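Local coordinates for protein xyloglucan-specific endo-beta-1,4-glucanase BoGH9A (Bacteroides ovatus, PDB 6DHT) that catalyses the endohydrolysis of 1,4-beta-D-glucosidic linkages in the backbone of xyloglucan, releasing xyloglucan oligosaccharides, at residues D213-M218 against R280-Y285; S188-Q191 against Y196-R199. All blocks are in the same frame, centred on the assembly; numbering follows the deposited sequence.

Contact 1: D213-M218 against R280-Y285; sequences DLLDEM and RLFASY. With CA (calcium ion), chain D; EDO (1,2-ethanediol), chain I.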
# COMPACT_ATOMS: atom_id res chain seq x y z
N ASP A 213 -9.54 -12.03 -8.25
CA ASP A 213 -8.23 -12.43 -7.75
C ASP A 213 -7.76 -11.55 -6.59
O ASP A 213 -7.12 -12.07 -5.68
CB ASP A 213 -7.18 -12.44 -8.86
CG ASP A 213 -7.26 -13.65 -9.77
OD1 ASP A 213 -8.19 -14.48 -9.60
OD2 ASP A 213 -6.42 -13.75 -10.68
N LEU A 214 -8.06 -10.25 -6.60
CA LEU A 214 -7.73 -9.41 -5.45
C LEU A 214 -8.36 -9.97 -4.19
O LEU A 214 -7.70 -10.03 -3.14
CB LEU A 214 -8.12 -7.95 -5.65
CG LEU A 214 -7.78 -7.01 -4.49
CD1 LEU A 214 -7.47 -5.62 -5.07
CD2 LEU A 214 -8.85 -6.92 -3.46
N LEU A 215 -9.63 -10.40 -4.26
CA LEU A 215 -10.29 -10.94 -3.08
C LEU A 215 -9.72 -12.30 -2.70
O LEU A 215 -9.59 -12.58 -1.51
CB LEU A 215 -11.79 -11.07 -3.32
CG LEU A 215 -12.56 -9.76 -3.45
CD1 LEU A 215 -14.07 -10.04 -3.55
CD2 LEU A 215 -12.26 -8.77 -2.33
N ASP A 216 -9.36 -13.14 -3.67
CA ASP A 216 -8.66 -14.38 -3.33
C ASP A 216 -7.42 -14.10 -2.50
O ASP A 216 -7.13 -14.77 -1.48
CB ASP A 216 -8.23 -15.18 -4.55
CG ASP A 216 -9.41 -15.73 -5.35
OD1 ASP A 216 -10.31 -16.38 -4.76
OD2 ASP A 216 -9.39 -15.50 -6.56
N GLU A 217 -6.65 -13.12 -2.94
CA GLU A 217 -5.42 -12.80 -2.23
C GLU A 217 -5.70 -12.30 -0.81
O GLU A 217 -5.08 -12.77 0.15
CB GLU A 217 -4.57 -11.79 -3.00
CG GLU A 217 -3.14 -11.67 -2.43
CD GLU A 217 -2.38 -12.99 -2.50
OE1 GLU A 217 -2.32 -13.58 -3.61
OE2 GLU A 217 -1.90 -13.47 -1.44
N MET A 218 -6.66 -11.38 -0.67
CA MET A 218 -7.00 -10.90 0.64
C MET A 218 -7.41 -12.06 1.52
O MET A 218 -7.04 -12.10 2.68
CB MET A 218 -8.13 -9.85 0.60
CG MET A 218 -7.91 -8.65 -0.33
SD MET A 218 -6.45 -7.66 0.02
CE MET A 218 -5.31 -8.31 -1.20
N ARG A 280 -19.22 -7.97 3.66
CA ARG A 280 -20.00 -7.46 2.54
C ARG A 280 -19.43 -7.91 1.21
O ARG A 280 -20.15 -8.30 0.29
CB ARG A 280 -20.06 -5.93 2.56
CG ARG A 280 -20.61 -5.33 3.82
CD ARG A 280 -20.88 -3.83 3.67
NE ARG A 280 -19.74 -3.04 3.21
CZ ARG A 280 -18.82 -2.50 4.00
NH1 ARG A 280 -18.89 -2.67 5.31
NH2 ARG A 280 -17.81 -1.80 3.48
N LEU A 281 -18.10 -7.82 1.08
CA LEU A 281 -17.49 -8.06 -0.22
C LEU A 281 -17.50 -9.51 -0.63
O LEU A 281 -17.43 -9.81 -1.82
CB LEU A 281 -16.05 -7.56 -0.25
CG LEU A 281 -15.84 -6.08 0.11
CD1 LEU A 281 -14.35 -5.73 -0.06
CD2 LEU A 281 -16.75 -5.14 -0.59
N PHE A 282 -17.52 -10.43 0.34
CA PHE A 282 -17.49 -11.85 0.03
C PHE A 282 -18.90 -12.48 0.02
O PHE A 282 -19.03 -13.68 -0.21
CB PHE A 282 -16.57 -12.58 1.01
CG PHE A 282 -15.10 -12.41 0.71
CD1 PHE A 282 -14.42 -11.29 1.15
CD2 PHE A 282 -14.41 -13.37 -0.00
CE1 PHE A 282 -13.07 -11.12 0.88
CE2 PHE A 282 -13.05 -13.22 -0.26
CZ PHE A 282 -12.39 -12.09 0.19
N ALA A 283 -19.93 -11.67 0.23
CA ALA A 283 -21.33 -12.16 0.23
C ALA A 283 -21.71 -12.86 -1.08
O ALA A 283 -22.45 -13.85 -1.06
CB ALA A 283 -22.28 -11.02 0.49
N SER A 284 -21.21 -12.35 -2.20
CA SER A 284 -21.45 -12.93 -3.51
C SER A 284 -20.62 -14.15 -3.85
O SER A 284 -20.83 -14.75 -4.91
CB SER A 284 -21.20 -11.88 -4.61
OG SER A 284 -22.12 -10.81 -4.49
N TYR A 285 -19.68 -14.54 -2.98
CA TYR A 285 -18.71 -15.58 -3.32
C TYR A 285 -18.77 -16.76 -2.36
O TYR A 285 -17.76 -17.31 -1.93
CB TYR A 285 -17.29 -14.94 -3.44
CG TYR A 285 -17.29 -13.80 -4.43
CD1 TYR A 285 -17.43 -14.05 -5.79
CD2 TYR A 285 -17.21 -12.48 -4.01
CE1 TYR A 285 -17.47 -13.02 -6.71
CE2 TYR A 285 -17.25 -11.43 -4.92
CZ TYR A 285 -17.38 -11.71 -6.26
OH TYR A 285 -17.43 -10.69 -7.19
CA CA D . -9.96 -15.79 -8.77
C1 EDO I . -19.34 -5.65 -2.71
O1 EDO I . -20.02 -5.44 -1.46
C2 EDO I . -19.28 -4.31 -3.44
O2 EDO I . -19.02 -3.27 -2.49
O HOH W 1 -10.73 -16.01 -10.99

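Contact 2: S188-Q191 against Y196-R199; sequences SIYQ and YFSR. With EDO (1,2-ethanediol), chain H.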
# COMPACT_ATOMS: atom_id res chain seq x y z
N SER A 188 -10.88 -0.97 -0.02
CA SER A 188 -11.53 0.33 -0.25
C SER A 188 -11.50 0.62 -1.76
O SER A 188 -12.52 0.99 -2.36
CB SER A 188 -10.84 1.47 0.51
OG SER A 188 -10.89 1.26 1.91
N ILE A 189 -10.35 0.43 -2.40
CA ILE A 189 -10.25 0.72 -3.83
C ILE A 189 -11.02 -0.33 -4.65
O ILE A 189 -11.67 -0.01 -5.66
CB ILE A 189 -8.75 0.89 -4.25
CG1 ILE A 189 -8.24 2.32 -3.95
CG2 ILE A 189 -8.51 0.62 -5.72
CD1 ILE A 189 -8.25 2.72 -2.56
N TYR A 190 -10.96 -1.58 -4.20
CA TYR A 190 -11.75 -2.64 -4.84
C TYR A 190 -13.23 -2.25 -5.03
O TYR A 190 -13.81 -2.44 -6.10
CB TYR A 190 -11.65 -3.93 -4.00
CG TYR A 190 -12.58 -4.99 -4.51
CD1 TYR A 190 -12.21 -5.81 -5.58
CD2 TYR A 190 -13.83 -5.18 -3.93
CE1 TYR A 190 -13.10 -6.75 -6.10
CE2 TYR A 190 -14.68 -6.10 -4.41
CZ TYR A 190 -14.31 -6.90 -5.47
OH TYR A 190 -15.25 -7.83 -5.94
N GLN A 191 -13.82 -1.68 -3.98
CA GLN A 191 -15.24 -1.34 -3.99
C GLN A 191 -15.58 -0.27 -5.01
O GLN A 191 -16.74 -0.16 -5.44
CB GLN A 191 -15.67 -0.91 -2.59
CG GLN A 191 -15.81 -2.06 -1.61
CD GLN A 191 -16.03 -1.60 -0.19
OE1 GLN A 191 -17.17 -1.48 0.27
NE2 GLN A 191 -14.97 -1.40 0.55
N TYR A 196 -13.13 -3.67 -13.03
CA TYR A 196 -11.68 -3.73 -13.23
C TYR A 196 -11.09 -4.95 -12.54
O TYR A 196 -10.36 -5.74 -13.13
CB TYR A 196 -11.01 -2.47 -12.68
CG TYR A 196 -9.51 -2.39 -12.90
CD1 TYR A 196 -9.00 -1.88 -14.08
CD2 TYR A 196 -8.62 -2.85 -11.95
CE1 TYR A 196 -7.62 -1.80 -14.31
CE2 TYR A 196 -7.23 -2.77 -12.16
CZ TYR A 196 -6.75 -2.28 -13.34
OH TYR A 196 -5.37 -2.21 -13.50
N PHE A 197 -11.45 -5.12 -11.28
CA PHE A 197 -10.91 -6.24 -10.53
C PHE A 197 -11.51 -7.59 -10.91
O PHE A 197 -10.86 -8.62 -10.75
CB PHE A 197 -11.01 -5.96 -9.04
CG PHE A 197 -10.05 -4.89 -8.60
CD1 PHE A 197 -8.68 -5.12 -8.60
CD2 PHE A 197 -10.51 -3.66 -8.19
CE1 PHE A 197 -7.79 -4.12 -8.22
CE2 PHE A 197 -9.61 -2.66 -7.80
CZ PHE A 197 -8.26 -2.91 -7.82
N SER A 198 -12.73 -7.58 -11.45
CA SER A 198 -13.32 -8.83 -11.91
C SER A 198 -12.58 -9.38 -13.11
O SER A 198 -12.39 -10.58 -13.23
CB SER A 198 -14.80 -8.62 -12.25
OG SER A 198 -15.37 -9.83 -12.70
N ARG A 199 -12.13 -8.48 -13.97
CA ARG A 199 -11.40 -8.84 -15.19
C ARG A 199 -9.91 -9.10 -14.99
O ARG A 199 -9.28 -9.76 -15.81
CB ARG A 199 -11.56 -7.75 -16.23
CG ARG A 199 -13.00 -7.54 -16.69
CD ARG A 199 -13.04 -6.51 -17.79
NE ARG A 199 -14.42 -6.27 -18.24
CZ ARG A 199 -15.03 -6.96 -19.20
NH1 ARG A 199 -14.40 -7.95 -19.83
NH2 ARG A 199 -16.29 -6.67 -19.53
C1 EDO H . -14.32 -14.03 -12.52
O1 EDO H . -13.56 -14.93 -11.71
C2 EDO H . -14.91 -12.98 -11.59
O2 EDO H . -13.83 -12.26 -11.00

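Contact 1: D213-M218 against R280-Y285
In the (alpha/alpha)6 barrel of this glycosyl hydrolase family 9 enzyme, L215 in the first turn of helix 213-226 packs against L281, F282 and Y285. These three lie at the C-terminal end of helix 265-281 and on the type I turn F282-Y285 that follows it. L215 has its CG beside the backbone N (chi1 -68°), which brings the isobutyl end to the turn, where the branch at CG spreads the two methyls. CD1 lies 3.7 Å from Y285 CE2, approaching that ring obliquely. CD2 lies between F282 CE1, at 4.1 Å, and L281 CD1, at 4.3 Å. The F282 side chain runs past L215 in the opposite direction. Its CZ comes 3.7 Å from L215 CB. The same ring edge meets the backbone, with F282 CZ 3.3 Å from L215 O and the oxygen close to the ring plane. The F282 ring also reaches Q219 and L222 further along helix 213-226. With an alanine here, L215 CB and CD2 would probably lose their aromatic neighbour and a gap would open toward Q219 and L222. The same helix turn holds calcium, through D213 OD1 at 2.4 Å and D216 OD2 at 2.3 Å. E206, N209, T211 and a water complete the site. The helix start is therefore tied by largely ionic calcium bonds, while its join to the turn relies on apolar fit and an aromatic edge against a carbonyl.

Contact 2: S188-Q191 against Y196-R199
F197 on the short helix 194-199 points toward helix 176-192 and fits against I189 and Y190. The two helices are consecutive, with a single residue between them. The aromatic part is the pair F197 and Y190. The two rings meet obliquely, with centroids 5.8 Å apart and planes inclined at 37°. Y190 has its CG anti to the backbone N (chi1 173°), which brings its CD1 to 3.7 Å from F197 CB. F197 also packs on backbone, with CE2 3.7 Å from Y190 CA. The aliphatic part is I189, whose CG2 lies 4.0 Å from F197 CE2. The carbonyl oxygen of I189 sits at the edge of the F197 ring, near its plane. Within its own helix, F197 has Y196 CD2 over one ring face, 3.9 Å above the plane. Apart from this core, a 1,2-ethanediol, probably from the crystallisation liquor, donates from O2 to S198 O at 3.1 Å. The buried trio has further helices around it. Helix 213-226 packs on both Y190 and F197, Y190 also meets L281 of helix 265-281, and helices 439-458 and 551-567 pack on I189, the latter also on F197.

The centres of contacts 1 and 2 are about 10 Å apart, within the same family 9 catalytic domain. Contact 2 comes first along the chain and closes before contact 1 opens. Helix 194-199 is followed by helix 213-226, and calcium ligands E206, N209 and T211 lie between them. The two contacts touch directly. L214 CD1 is 3.5 Å from F197 CE1, and L215 CD1 is 3.5 Å from Y190 OH. L281 CD2 packs on Q191 CG, while R280 NH2 probably hydrogen-bonds Q191 OE1. The short helix 194-199 and the calcium-bound start of helix 213-226, which carries D213 and D216, are thus fitted against barrel helices 176-192 and 265-281, away from the predicted active-site residues.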